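Local coordinates for protein terminase large subunit (Bacillus phage spp1, PDB 2WBN) that powers ATP-driven packaging of viral DNA into empty capsids and, through its C-terminal nuclease domain, cuts the genome to start and end packaging, at residues 55-69 and 189-201. Sequence-based numbering, arbitrary orientation.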
loop_
_atom_site.group_PDB
_atom_site.type_symbol
_atom_site.label_atom_id
_atom_site.label_comp_id
_atom_site.label_asym_id
_atom_site.label_seq_id
_atom_site.Cartn_x
_atom_site.Cartn_y
_atom_site.Cartn_z
ATOM N N LEU A 55 -4.497 -4.054 -0.489
ATOM C CA LEU A 55 -4.206 -5.344 0.122
ATOM C C LEU A 55 -3.525 -6.237 -0.886
ATOM O O LEU A 55 -4.042 -6.446 -1.980
ATOM C CB LEU A 55 -5.493 -5.998 0.632
ATOM C CG LEU A 55 -5.349 -7.419 1.181
ATOM C CD1 LEU A 55 -4.417 -7.478 2.374
ATOM C CD2 LEU A 55 -6.715 -7.963 1.543
ATOM N N ASP A 56 -2.352 -6.734 -0.514
ATOM C CA ASP A 56 -1.686 -7.777 -1.222
ATOM C C ASP A 56 -1.734 -9.035 -0.355
ATOM O O ASP A 56 -1.443 -8.968 0.828
ATOM C CB ASP A 56 -0.244 -7.400 -1.538
ATOM C CG ASP A 56 0.412 -8.413 -2.466
ATOM O OD1 ASP A 56 0.747 -9.531 -2.001
ATOM O OD2 ASP A 56 0.540 -8.122 -3.676
ATOM N N PHE A 57 -2.102 -10.168 -0.948
ATOM C CA PHE A 57 -2.356 -11.392 -0.184
ATOM C C PHE A 57 -1.125 -12.194 0.211
ATOM O O PHE A 57 -1.214 -13.092 1.059
ATOM C CB PHE A 57 -3.336 -12.292 -0.937
ATOM C CG PHE A 57 -4.738 -11.763 -0.953
ATOM C CD1 PHE A 57 -5.282 -11.246 -2.112
ATOM C CD2 PHE A 57 -5.500 -11.747 0.213
ATOM C CE1 PHE A 57 -6.584 -10.731 -2.125
ATOM C CE2 PHE A 57 -6.791 -11.237 0.214
ATOM C CZ PHE A 57 -7.330 -10.720 -0.959
ATOM N N GLY A 58 0.017 -11.891 -0.391
ATOM C CA GLY A 58 1.198 -12.704 -0.150
ATOM C C GLY A 58 1.103 -13.964 -0.993
ATOM O O GLY A 58 0.044 -14.311 -1.499
ATOM N N TYR A 59 2.219 -14.630 -1.133
ATOM C CA TYR A 59 2.356 -15.784 -1.977
ATOM C C TYR A 59 3.738 -16.352 -1.679
ATOM O O TYR A 59 4.730 -15.613 -1.632
ATOM C CB TYR A 59 2.222 -15.396 -3.449
ATOM C CG TYR A 59 2.407 -16.552 -4.411
ATOM C CD1 TYR A 59 1.617 -17.680 -4.325
ATOM C CD2 TYR A 59 3.382 -16.514 -5.404
ATOM C CE1 TYR A 59 1.800 -18.747 -5.193
ATOM C CE2 TYR A 59 3.562 -17.585 -6.289
ATOM C CZ TYR A 59 2.770 -18.687 -6.184
ATOM O OH TYR A 59 2.952 -19.749 -7.059
ATOM N N GLY A 60 3.801 -17.661 -1.448
ATOM C CA GLY A 60 5.037 -18.312 -1.029
ATOM C C GLY A 60 5.434 -17.698 0.299
ATOM O O GLY A 60 4.583 -17.544 1.182
ATOM N N PRO A 61 6.713 -17.303 0.439
ATOM C CA PRO A 61 7.162 -16.703 1.691
ATOM C C PRO A 61 6.765 -15.241 1.869
ATOM O O PRO A 61 6.938 -14.700 2.961
ATOM C CB PRO A 61 8.687 -16.801 1.581
ATOM C CG PRO A 61 8.942 -16.618 0.104
ATOM C CD PRO A 61 7.775 -17.281 -0.592
ATOM N N ASP A 62 6.247 -14.612 0.811
ATOM C CA ASP A 62 5.886 -13.196 0.839
ATOM C C ASP A 62 4.666 -12.940 1.719
ATOM O O ASP A 62 3.733 -13.772 1.751
ATOM C CB ASP A 62 5.651 -12.697 -0.574
ATOM C CG ASP A 62 6.915 -12.713 -1.387
ATOM O OD1 ASP A 62 7.983 -13.076 -0.819
ATOM O OD2 ASP A 62 6.857 -12.354 -2.559
ATOM N N PRO A 63 4.698 -11.837 2.491
ATOM C CA PRO A 63 3.628 -11.582 3.442
ATOM C C PRO A 63 2.385 -10.965 2.828
ATOM O O PRO A 63 2.456 -10.250 1.825
ATOM C CB PRO A 63 4.248 -10.570 4.406
ATOM C CG PRO A 63 5.171 -9.772 3.533
ATOM C CD PRO A 63 5.687 -10.747 2.478
ATOM N N LEU A 64 1.263 -11.186 3.490
ATOM C CA LEU A 64 0.089 -10.369 3.255
ATOM C C LEU A 64 0.446 -8.958 3.744
ATOM O O LEU A 64 1.111 -8.806 4.773
ATOM C CB LEU A 64 -1.115 -10.937 4.013
ATOM C CG LEU A 64 -2.395 -10.075 4.070
ATOM C CD1 LEU A 64 -3.606 -11.040 4.142
ATOM C CD2 LEU A 64 -2.400 -9.117 5.266
ATOM N N ALA A 65 0.052 -7.942 2.992
ATOM C CA ALA A 65 0.298 -6.537 3.365
ATOM C C ALA A 65 -0.954 -5.702 3.113
ATOM O O ALA A 65 -1.400 -5.557 1.958
ATOM C CB ALA A 65 1.478 -5.986 2.595
ATOM N N PHE A 66 -1.562 -5.248 4.213
ATOM C CA PHE A 66 -2.677 -4.305 4.193
ATOM C C PHE A 66 -2.145 -2.895 4.470
ATOM O O PHE A 66 -1.387 -2.699 5.425
ATOM C CB PHE A 66 -3.701 -4.668 5.270
ATOM C CG PHE A 66 -4.764 -3.627 5.475
ATOM C CD1 PHE A 66 -5.854 -3.549 4.614
ATOM C CD2 PHE A 66 -4.669 -2.718 6.513
ATOM C CE1 PHE A 66 -6.831 -2.590 4.793
ATOM C CE2 PHE A 66 -5.644 -1.743 6.697
ATOM C CZ PHE A 66 -6.720 -1.676 5.835
ATOM N N VAL A 67 -2.540 -1.925 3.649
ATOM C CA VAL A 67 -2.150 -0.519 3.884
ATOM C C VAL A 67 -3.388 0.381 3.870
ATOM O O VAL A 67 -4.339 0.128 3.123
ATOM C CB VAL A 67 -1.088 -0.029 2.861
ATOM C CG1 VAL A 67 0.153 -0.939 2.900
ATOM C CG2 VAL A 67 -1.676 0.080 1.403
ATOM N N ARG A 68 -3.358 1.420 4.714
ATOM C CA ARG A 68 -4.354 2.478 4.742
ATOM C C ARG A 68 -3.635 3.832 4.697
ATOM O O ARG A 68 -2.753 4.088 5.517
ATOM C CB ARG A 68 -5.197 2.368 6.003
ATOM C CG ARG A 68 -6.235 3.479 6.226
ATOM C CD ARG A 68 -6.841 3.336 7.634
ATOM N NE ARG A 68 -7.870 4.341 7.961
ATOM C CZ ARG A 68 -9.176 4.242 7.696
ATOM N NH1 ARG A 68 -9.670 3.191 7.063
ATOM N NH2 ARG A 68 -10.006 5.227 8.056
ATOM N N TRP A 69 -4.022 4.657 3.726
ATOM C CA TRP A 69 -3.436 5.979 3.479
ATOM C C TRP A 69 -4.517 7.052 3.398
ATOM O O TRP A 69 -5.678 6.754 3.111
ATOM C CB TRP A 69 -2.765 5.979 2.119
ATOM C CG TRP A 69 -1.625 5.084 1.945
ATOM C CD1 TRP A 69 -1.658 3.750 1.616
ATOM C CD2 TRP A 69 -0.252 5.453 1.996
ATOM N NE1 TRP A 69 -0.376 3.263 1.513
ATOM C CE2 TRP A 69 0.505 4.294 1.728
ATOM C CE3 TRP A 69 0.419 6.641 2.283
ATOM C CZ2 TRP A 69 1.897 4.301 1.733
ATOM C CZ3 TRP A 69 1.795 6.646 2.287
ATOM C CH2 TRP A 69 2.523 5.499 2.016
ATOM N N ASN A 189 8.902 -5.370 -1.125
ATOM C CA ASN A 189 8.096 -4.312 -1.746
ATOM C C ASN A 189 6.616 -4.573 -1.577
ATOM O O ASN A 189 5.788 -4.074 -2.333
ATOM C CB ASN A 189 8.412 -4.228 -3.245
ATOM C CG ASN A 189 7.948 -5.467 -4.003
ATOM O OD1 ASN A 189 7.855 -6.576 -3.432
ATOM N ND2 ASN A 189 7.647 -5.292 -5.284
ATOM N N HIS A 190 6.270 -5.339 -0.552
ATOM C CA HIS A 190 4.897 -5.817 -0.397
ATOM C C HIS A 190 3.912 -4.696 -0.053
ATOM O O HIS A 190 2.768 -4.675 -0.562
ATOM C CB HIS A 190 4.898 -6.967 0.624
ATOM C CG HIS A 190 6.070 -7.881 0.434
ATOM N ND1 HIS A 190 6.191 -8.704 -0.662
ATOM C CD2 HIS A 190 7.229 -8.008 1.125
ATOM C CE1 HIS A 190 7.348 -9.338 -0.614
ATOM N NE2 HIS A 190 7.994 -8.942 0.466
ATOM N N THR A 191 4.348 -3.738 0.775
ATOM C CA THR A 191 3.514 -2.585 1.083
ATOM C C THR A 191 3.466 -1.583 -0.078
ATOM O O THR A 191 2.516 -0.811 -0.188
ATOM C CB THR A 191 3.976 -1.799 2.349
ATOM O OG1 THR A 191 5.259 -1.201 2.110
ATOM C CG2 THR A 191 4.034 -2.710 3.571
ATOM N N ILE A 192 4.487 -1.585 -0.923
ATOM C CA ILE A 192 4.500 -0.715 -2.109
ATOM C C ILE A 192 3.474 -1.235 -3.120
ATOM O O ILE A 192 2.691 -0.466 -3.680
ATOM C CB ILE A 192 5.887 -0.647 -2.767
ATOM C CG1 ILE A 192 6.968 -0.233 -1.757
ATOM C CG2 ILE A 192 5.892 0.392 -3.894
ATOM C CD1 ILE A 192 8.381 -0.259 -2.306
ATOM N N ASP A 193 3.470 -2.545 -3.344
ATOM C CA ASP A 193 2.415 -3.177 -4.155
ATOM C C ASP A 193 1.029 -2.862 -3.621
ATOM O O ASP A 193 0.170 -2.444 -4.379
ATOM C CB ASP A 193 2.602 -4.695 -4.212
ATOM C CG ASP A 193 3.741 -5.116 -5.133
ATOM O OD1 ASP A 193 4.149 -4.315 -5.998
ATOM O OD2 ASP A 193 4.221 -6.260 -4.995
ATOM N N ALA A 194 0.818 -3.037 -2.322
ATOM C CA ALA A 194 -0.486 -2.747 -1.710
ATOM C C ALA A 194 -0.899 -1.297 -1.900
ATOM O O ALA A 194 -2.074 -1.012 -2.134
ATOM C CB ALA A 194 -0.499 -3.116 -0.238
ATOM N N THR A 195 0.072 -0.385 -1.766
ATOM C CA THR A 195 -0.155 1.027 -2.029
ATOM C C THR A 195 -0.542 1.330 -3.487
ATOM O O THR A 195 -1.484 2.064 -3.725
ATOM C CB THR A 195 1.085 1.842 -1.630
ATOM O OG1 THR A 195 1.352 1.593 -0.250
ATOM C CG2 THR A 195 0.855 3.351 -1.850
ATOM N N ARG A 196 0.171 0.775 -4.457
ATOM C CA ARG A 196 -0.276 0.860 -5.856
ATOM C C ARG A 196 -1.743 0.486 -6.056
ATOM O O ARG A 196 -2.482 1.226 -6.715
ATOM C CB ARG A 196 0.523 -0.054 -6.749
ATOM C CG ARG A 196 1.762 0.528 -7.338
ATOM C CD ARG A 196 2.061 -0.281 -8.593
ATOM N NE ARG A 196 2.375 -1.663 -8.212
ATOM C CZ ARG A 196 1.676 -2.744 -8.533
ATOM N NH1 ARG A 196 0.563 -2.681 -9.274
ATOM N NH2 ARG A 196 2.100 -3.920 -8.092
ATOM N N TYR A 197 -2.151 -0.677 -5.534
ATOM C CA TYR A 197 -3.548 -1.099 -5.667
ATOM C C TYR A 197 -4.457 -0.035 -5.060
ATOM O O TYR A 197 -5.427 0.356 -5.672
ATOM C CB TYR A 197 -3.868 -2.426 -4.973
ATOM C CG TYR A 197 -2.904 -3.554 -5.214
ATOM C CD1 TYR A 197 -2.267 -3.717 -6.443
ATOM C CD2 TYR A 197 -2.658 -4.494 -4.211
ATOM C CE1 TYR A 197 -1.394 -4.773 -6.656
ATOM C CE2 TYR A 197 -1.777 -5.516 -4.394
ATOM C CZ TYR A 197 -1.155 -5.666 -5.621
ATOM O OH TYR A 197 -0.298 -6.711 -5.795
ATOM N N ALA A 198 -4.116 0.440 -3.863
ATOM C CA ALA A 198 -4.964 1.381 -3.134
ATOM C C ALA A 198 -5.245 2.649 -3.940
ATOM O O ALA A 198 -6.337 3.211 -3.844
ATOM C CB ALA A 198 -4.333 1.741 -1.788
ATOM N N PHE A 199 -4.251 3.095 -4.710
ATOM C CA PHE A 199 -4.346 4.318 -5.521
ATOM C C PHE A 199 -4.579 4.109 -7.018
ATOM O O PHE A 199 -4.473 5.067 -7.789
ATOM C CB PHE A 199 -3.078 5.137 -5.339
ATOM C CG PHE A 199 -3.022 5.824 -4.025
ATOM C CD1 PHE A 199 -2.397 5.227 -2.945
ATOM C CD2 PHE A 199 -3.666 7.035 -3.843
ATOM C CE1 PHE A 199 -2.365 5.867 -1.704
ATOM C CE2 PHE A 199 -3.635 7.666 -2.612
ATOM C CZ PHE A 199 -2.999 7.074 -1.548
ATOM N N GLU A 200 -4.912 2.890 -7.442
ATOM C CA GLU A 200 -5.050 2.634 -8.883
ATOM C C GLU A 200 -6.108 3.515 -9.563
ATOM O O GLU A 200 -5.946 3.879 -10.721
ATOM C CB GLU A 200 -5.290 1.143 -9.182
ATOM C CG GLU A 200 -6.647 0.607 -8.760
ATOM C CD GLU A 200 -7.002 -0.721 -9.431
ATOM O OE1 GLU A 200 -6.113 -1.430 -9.949
ATOM O OE2 GLU A 200 -8.201 -1.049 -9.443
ATOM N N ARG A 201 -7.181 3.860 -8.848
ATOM C CA ARG A 201 -8.275 4.662 -9.440
ATOM C C ARG A 201 -7.972 6.160 -9.460
ATOM O O ARG A 201 -8.758 6.936 -9.999
ATOM C CB ARG A 201 -9.603 4.464 -8.694
ATOM C CG ARG A 201 -9.986 3.021 -8.352
ATOM C CD ARG A 201 -10.094 2.129 -9.580
ATOM N NE ARG A 201 -10.156 0.711 -9.213
ATOM C CZ ARG A 201 -11.232 0.090 -8.726
ATOM N NH1 ARG A 201 -12.378 0.744 -8.550
ATOM N NH2 ARG A 201 -11.164 -1.210 -8.428
HETATM O O HOH W 1 5.246 -10.361 -2.954
#
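Asp56, in the segment 55-69, meets Tyr197 of helix 190-198. CB lies 3.7 Å from CE2 of Tyr197; with CG anti to the backbone N (chi1 -172°), the carboxylate comes in at the ring's edge, the two planes only 15° apart. OD2 takes the Tyr197 hydroxyl on its anti lone pair, OH to OD2 2.7 Å, while OD1 accepts from Gly58 N, two residues on and 2.9 Å away, on its anti side but 24° out of the carboxylate plane, an Asx turn. These two bonds, one to each oxygen, fix the carboxylate's rotation. OD2 also stands 4.3 Å from Asp193 OD2, a closeness consistent with a shared metal site: in this RNase H-like nuclease fold Asp56 binds both catalytic manganese ions, Asp111 the first, His190 and Asp193 the second. Pro63 CD sits over one face of the His190 ring, 3.4 Å from its centroid and nearly on the ring normal, a CH-pi contact, and a water bridges His190 ND1 to Asp62 OD2. Farther along, Val67 CG2 packs 3.8 Å from Ala194 CB. Trp69 NE1 makes a weak hydrogen bond to Thr195 OG1, itself a donor to Thr191 O, and Phe199 turns its ring edge onto the indole face.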